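Local coordinates for protein polymerase subunit PA (Dhori virus, PDB 4CGS) that forms the N-terminal domain, corresponding to the cap-snatching domain of orthomyxoviruses, of a viral polymerase subunit that probably binds RNA, at residues A[11-22]-A[32-43]. Sequence-based numbering, arbitrary orientation.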
loop_
_atom_site.group_PDB
_atom_site.type_symbol
_atom_site.label_atom_id
_atom_site.label_comp_id
_atom_site.label_asym_id
_atom_site.label_seq_id
_atom_site.Cartn_x
_atom_site.Cartn_y
_atom_site.Cartn_z
ATOM N N ILE A 11 5.300 -5.108 11.616
ATOM C CA ILE A 11 4.795 -3.763 11.372
ATOM C C ILE A 11 5.489 -2.847 12.339
ATOM O O ILE A 11 5.568 -3.118 13.540
ATOM C CB ILE A 11 3.284 -3.706 11.586
ATOM C CG1 ILE A 11 2.484 -4.573 10.583
ATOM C CG2 ILE A 11 2.780 -2.242 11.484
ATOM C CD1 ILE A 11 2.769 -4.257 9.120
ATOM N N SER A 12 6.027 -1.759 11.824
ATOM C CA SER A 12 6.707 -0.829 12.776
ATOM C C SER A 12 5.740 -0.188 13.794
ATOM O O SER A 12 4.550 0.032 13.511
ATOM C CB SER A 12 7.443 0.280 12.039
ATOM O OG SER A 12 6.524 1.228 11.501
ATOM N N SER A 13 6.222 0.114 14.984
ATOM C CA SER A 13 5.425 0.739 15.962
ATOM C C SER A 13 4.856 2.044 15.469
ATOM O O SER A 13 3.716 2.365 15.780
ATOM C CB SER A 13 6.226 0.937 17.278
ATOM O OG SER A 13 6.634 -0.281 17.826
ATOM N N GLU A 14 5.641 2.785 14.697
ATOM C CA GLU A 14 5.160 4.134 14.242
ATOM C C GLU A 14 4.100 4.038 13.179
ATOM O O GLU A 14 3.183 4.855 13.195
ATOM C CB GLU A 14 6.335 5.036 13.864
ATOM C CG GLU A 14 7.225 4.536 12.725
ATOM C CD GLU A 14 8.379 3.601 13.086
ATOM O OE1 GLU A 14 8.310 2.935 14.137
ATOM O OE2 GLU A 14 9.337 3.585 12.256
ATOM N N ILE A 15 4.167 3.045 12.309
ATOM C CA ILE A 15 3.082 2.785 11.335
ATOM C C ILE A 15 1.814 2.323 12.027
ATOM O O ILE A 15 0.728 2.810 11.739
ATOM C CB ILE A 15 3.583 1.899 10.184
ATOM C CG1 ILE A 15 4.527 2.694 9.275
ATOM C CG2 ILE A 15 2.363 1.269 9.471
ATOM C CD1 ILE A 15 5.194 1.833 8.185
ATOM N N TRP A 16 1.943 1.433 13.012
ATOM C CA TRP A 16 0.816 0.996 13.788
ATOM C C TRP A 16 0.199 2.167 14.489
ATOM O O TRP A 16 -1.050 2.335 14.480
ATOM C CB TRP A 16 1.232 -0.050 14.750
ATOM C CG TRP A 16 0.146 -0.712 15.549
ATOM C CD1 TRP A 16 -0.185 -0.510 16.878
ATOM C CD2 TRP A 16 -0.710 -1.756 15.093
ATOM N NE1 TRP A 16 -1.146 -1.319 17.233
ATOM C CE2 TRP A 16 -1.534 -2.121 16.224
ATOM C CE3 TRP A 16 -0.902 -2.384 13.895
ATOM C CZ2 TRP A 16 -2.500 -3.108 16.132
ATOM C CZ3 TRP A 16 -1.825 -3.405 13.826
ATOM C CH2 TRP A 16 -2.607 -3.740 14.927
ATOM N N ALA A 17 1.002 3.005 15.100
ATOM C CA ALA A 17 0.434 4.140 15.802
ATOM C C ALA A 17 -0.281 5.113 14.799
ATOM O O ALA A 17 -1.364 5.678 15.085
ATOM C CB ALA A 17 1.501 4.870 16.593
ATOM N N LEU A 18 0.341 5.389 13.680
ATOM C CA LEU A 18 -0.209 6.279 12.687
ATOM C C LEU A 18 -1.595 5.764 12.194
ATOM O O LEU A 18 -2.507 6.546 11.874
ATOM C CB LEU A 18 0.775 6.536 11.510
ATOM C CG LEU A 18 0.287 7.630 10.529
ATOM C CD1 LEU A 18 -0.168 8.936 11.231
ATOM C CD2 LEU A 18 1.288 7.901 9.427
ATOM N N SER A 19 -1.725 4.457 12.095
ATOM C CA SER A 19 -2.987 3.873 11.673
ATOM C C SER A 19 -4.162 4.211 12.567
ATOM O O SER A 19 -5.320 4.046 12.161
ATOM C CB SER A 19 -2.913 2.377 11.482
ATOM O OG SER A 19 -2.882 1.679 12.675
ATOM N N GLU A 20 -3.925 4.684 13.783
ATOM C CA GLU A 20 -5.099 5.174 14.614
ATOM C C GLU A 20 -5.810 6.389 14.012
ATOM O O GLU A 20 -6.962 6.745 14.337
ATOM C CB GLU A 20 -4.547 5.672 15.901
ATOM C CG GLU A 20 -4.081 4.555 16.810
ATOM C CD GLU A 20 -3.556 5.081 18.162
ATOM O OE1 GLU A 20 -3.237 6.301 18.232
ATOM O OE2 GLU A 20 -3.478 4.285 19.131
ATOM N N THR A 21 -5.189 7.053 13.006
ATOM C CA THR A 21 -5.830 8.230 12.350
ATOM C C THR A 21 -6.831 7.814 11.282
ATOM O O THR A 21 -7.532 8.668 10.748
ATOM C CB THR A 21 -4.783 9.136 11.645
ATOM O OG1 THR A 21 -4.100 8.458 10.559
ATOM C CG2 THR A 21 -3.761 9.759 12.674
ATOM N N SER A 22 -6.847 6.509 10.942
ATOM C CA SER A 22 -7.718 5.973 9.975
ATOM C C SER A 22 -9.012 5.253 10.461
ATOM O O SER A 22 -9.015 4.340 11.233
ATOM C CB SER A 22 -6.928 5.005 9.133
ATOM O OG SER A 22 -7.802 4.485 8.173
ATOM N N LEU A 32 -9.226 -5.912 13.536
ATOM C CA LEU A 32 -7.765 -6.188 13.694
ATOM C C LEU A 32 -7.153 -6.632 12.359
ATOM O O LEU A 32 -6.082 -6.129 11.961
ATOM C CB LEU A 32 -7.539 -7.245 14.819
ATOM C CG LEU A 32 -6.105 -7.741 14.865
ATOM C CD1 LEU A 32 -5.087 -6.629 15.146
ATOM C CD2 LEU A 32 -5.966 -8.866 15.897
ATOM N N GLU A 33 -7.817 -7.549 11.703
ATOM C CA GLU A 33 -7.339 -8.069 10.439
ATOM C C GLU A 33 -7.224 -6.913 9.417
ATOM O O GLU A 33 -6.254 -6.790 8.690
ATOM C CB GLU A 33 -8.239 -9.139 9.890
ATOM C CG GLU A 33 -8.336 -10.467 10.650
ATOM C CD GLU A 33 -9.269 -10.481 11.860
ATOM O OE1 GLU A 33 -9.719 -9.450 12.344
ATOM O OE2 GLU A 33 -9.644 -11.597 12.292
ATOM N N ALA A 34 -8.265 -6.111 9.345
ATOM C CA ALA A 34 -8.270 -4.980 8.464
ATOM C C ALA A 34 -7.212 -3.983 8.809
ATOM O O ALA A 34 -6.576 -3.419 7.885
ATOM C CB ALA A 34 -9.637 -4.318 8.424
ATOM N N ARG A 35 -6.922 -3.744 10.054
ATOM C CA ARG A 35 -5.890 -2.786 10.470
ATOM C C ARG A 35 -4.524 -3.299 10.034
ATOM O O ARG A 35 -3.689 -2.512 9.550
ATOM C CB ARG A 35 -5.911 -2.594 11.976
ATOM C CG ARG A 35 -5.001 -1.532 12.507
ATOM C CD ARG A 35 -5.193 -1.244 13.960
ATOM N NE ARG A 35 -4.293 -0.186 14.401
ATOM C CZ ARG A 35 -4.192 0.202 15.683
ATOM N NH1 ARG A 35 -4.959 -0.414 16.595
ATOM N NH2 ARG A 35 -3.298 1.134 16.061
ATOM N N ILE A 36 -4.272 -4.612 10.219
ATOM C CA ILE A 36 -3.029 -5.160 9.760
ATOM C C ILE A 36 -2.865 -5.028 8.295
ATOM O O ILE A 36 -1.816 -4.591 7.827
ATOM C CB ILE A 36 -2.873 -6.632 10.230
ATOM C CG1 ILE A 36 -2.756 -6.673 11.788
ATOM C CG2 ILE A 36 -1.635 -7.272 9.597
ATOM C CD1 ILE A 36 -2.875 -8.040 12.421
ATOM N N VAL A 37 -3.862 -5.411 7.517
ATOM C CA VAL A 37 -3.809 -5.220 6.064
ATOM C C VAL A 37 -3.583 -3.766 5.652
ATOM O O VAL A 37 -2.794 -3.499 4.742
ATOM C CB VAL A 37 -5.001 -5.861 5.346
ATOM C CG1 VAL A 37 -5.018 -5.500 3.861
ATOM C CG2 VAL A 37 -4.961 -7.373 5.523
ATOM N N GLU A 38 -4.212 -2.851 6.370
ATOM C CA GLU A 38 -4.060 -1.398 6.023
ATOM C C GLU A 38 -2.647 -0.944 6.326
ATOM O O GLU A 38 -2.044 -0.184 5.571
ATOM C CB GLU A 38 -5.111 -0.578 6.778
ATOM C CG GLU A 38 -5.254 0.847 6.262
ATOM C CD GLU A 38 -6.381 1.609 6.902
ATOM O OE1 GLU A 38 -7.299 1.014 7.487
ATOM O OE2 GLU A 38 -6.295 2.866 6.868
ATOM N N CYS A 39 -2.079 -1.443 7.403
ATOM C CA CYS A 39 -0.695 -1.152 7.706
ATOM C C CYS A 39 0.261 -1.788 6.730
ATOM O O CYS A 39 1.290 -1.220 6.387
ATOM C CB CYS A 39 -0.294 -1.583 9.113
ATOM S SG CYS A 39 -1.029 -0.630 10.472
ATOM N N ILE A 40 -0.054 -2.974 6.223
ATOM C CA ILE A 40 0.714 -3.607 5.146
ATOM C C ILE A 40 0.676 -2.706 3.918
ATOM O O ILE A 40 1.708 -2.460 3.278
ATOM C CB ILE A 40 0.203 -5.027 4.846
ATOM C CG1 ILE A 40 0.530 -6.002 6.026
ATOM C CG2 ILE A 40 0.846 -5.574 3.544
ATOM C CD1 ILE A 40 -0.078 -7.379 5.867
ATOM N N LYS A 41 -0.536 -2.241 3.542
ATOM C CA LYS A 41 -0.682 -1.355 2.400
ATOM C C LYS A 41 0.168 -0.103 2.556
ATOM O O LYS A 41 0.860 0.299 1.629
ATOM C CB LYS A 41 -2.126 -0.999 2.252
ATOM C CG LYS A 41 -2.432 -0.035 1.102
ATOM C CD LYS A 41 -3.907 0.280 1.096
ATOM C CE LYS A 41 -4.279 1.393 0.160
ATOM N NZ LYS A 41 -5.798 1.465 0.079
ATOM N N TYR A 42 0.159 0.528 3.715
ATOM C CA TYR A 42 0.947 1.710 3.967
ATOM C C TYR A 42 2.424 1.427 3.830
ATOM O O TYR A 42 3.200 2.210 3.253
ATOM C CB TYR A 42 0.591 2.369 5.262
ATOM C CG TYR A 42 1.218 3.713 5.471
ATOM C CD1 TYR A 42 0.737 4.819 4.753
ATOM C CD2 TYR A 42 2.318 3.896 6.297
ATOM C CE1 TYR A 42 1.271 6.079 4.889
ATOM C CE2 TYR A 42 2.880 5.172 6.455
ATOM C CZ TYR A 42 2.342 6.251 5.793
ATOM O OH TYR A 42 2.893 7.512 5.935
ATOM N N THR A 43 2.851 0.355 4.457
ATOM C CA THR A 43 4.238 -0.064 4.424
ATOM C C THR A 43 4.686 -0.315 2.982
ATOM O O THR A 43 5.822 0.041 2.584
ATOM C CB THR A 43 4.523 -1.296 5.322
ATOM O OG1 THR A 43 4.054 -1.032 6.641
ATOM C CG2 THR A 43 6.019 -1.554 5.398
HETATM O O HOH W 1 5.688 -1.559 8.888
HETATM O O HOH W 2 -2.633 2.027 18.635
#
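Trp16 O is gripped from opposite faces of its carbonyl plane: Arg35 NH2 reaches it at 3.0 Å, and Ser19 OG donates to it at 2.7 Å. Ser19 OG, small enough to sit between the two helical segments, in turn accepts from Arg35 NE at 2.9 Å; both acceptors lie at the edge of the guanidinium, near its plane. Arginine suits this place because, fully extended from CG to NE, it spans the gap and stacks flat on the Trp16 indole, the planes 8° apart. Its CZ lies 3.8 Å from the centroid of the five-membered ring, a cation-pi contact, while Trp16 NE1 turns to Asp4. A water links Arg35 NH2 to Glu20 OE2. In this PA N-terminal domain, a mixed five-stranded sheet with helices around it, the axes of 13-18 and 32-43 run at 119° to each other; helix 140-157 covers the end formed by Ile11 and Ile40. CG2 of Ile11 and of Ile15 both rest on slim Cys39, whose CA lies 6.6 Å from Ile15 CA, and Ile15 CG1 meets the Tyr42 ring edge at CD2, 3.9 Å away. At the end of 11-22, Ser22 OG donates to the syn lone pair of Glu38 OE2 at 2.6 Å, an oxygen that Trp65 NE1 also binds.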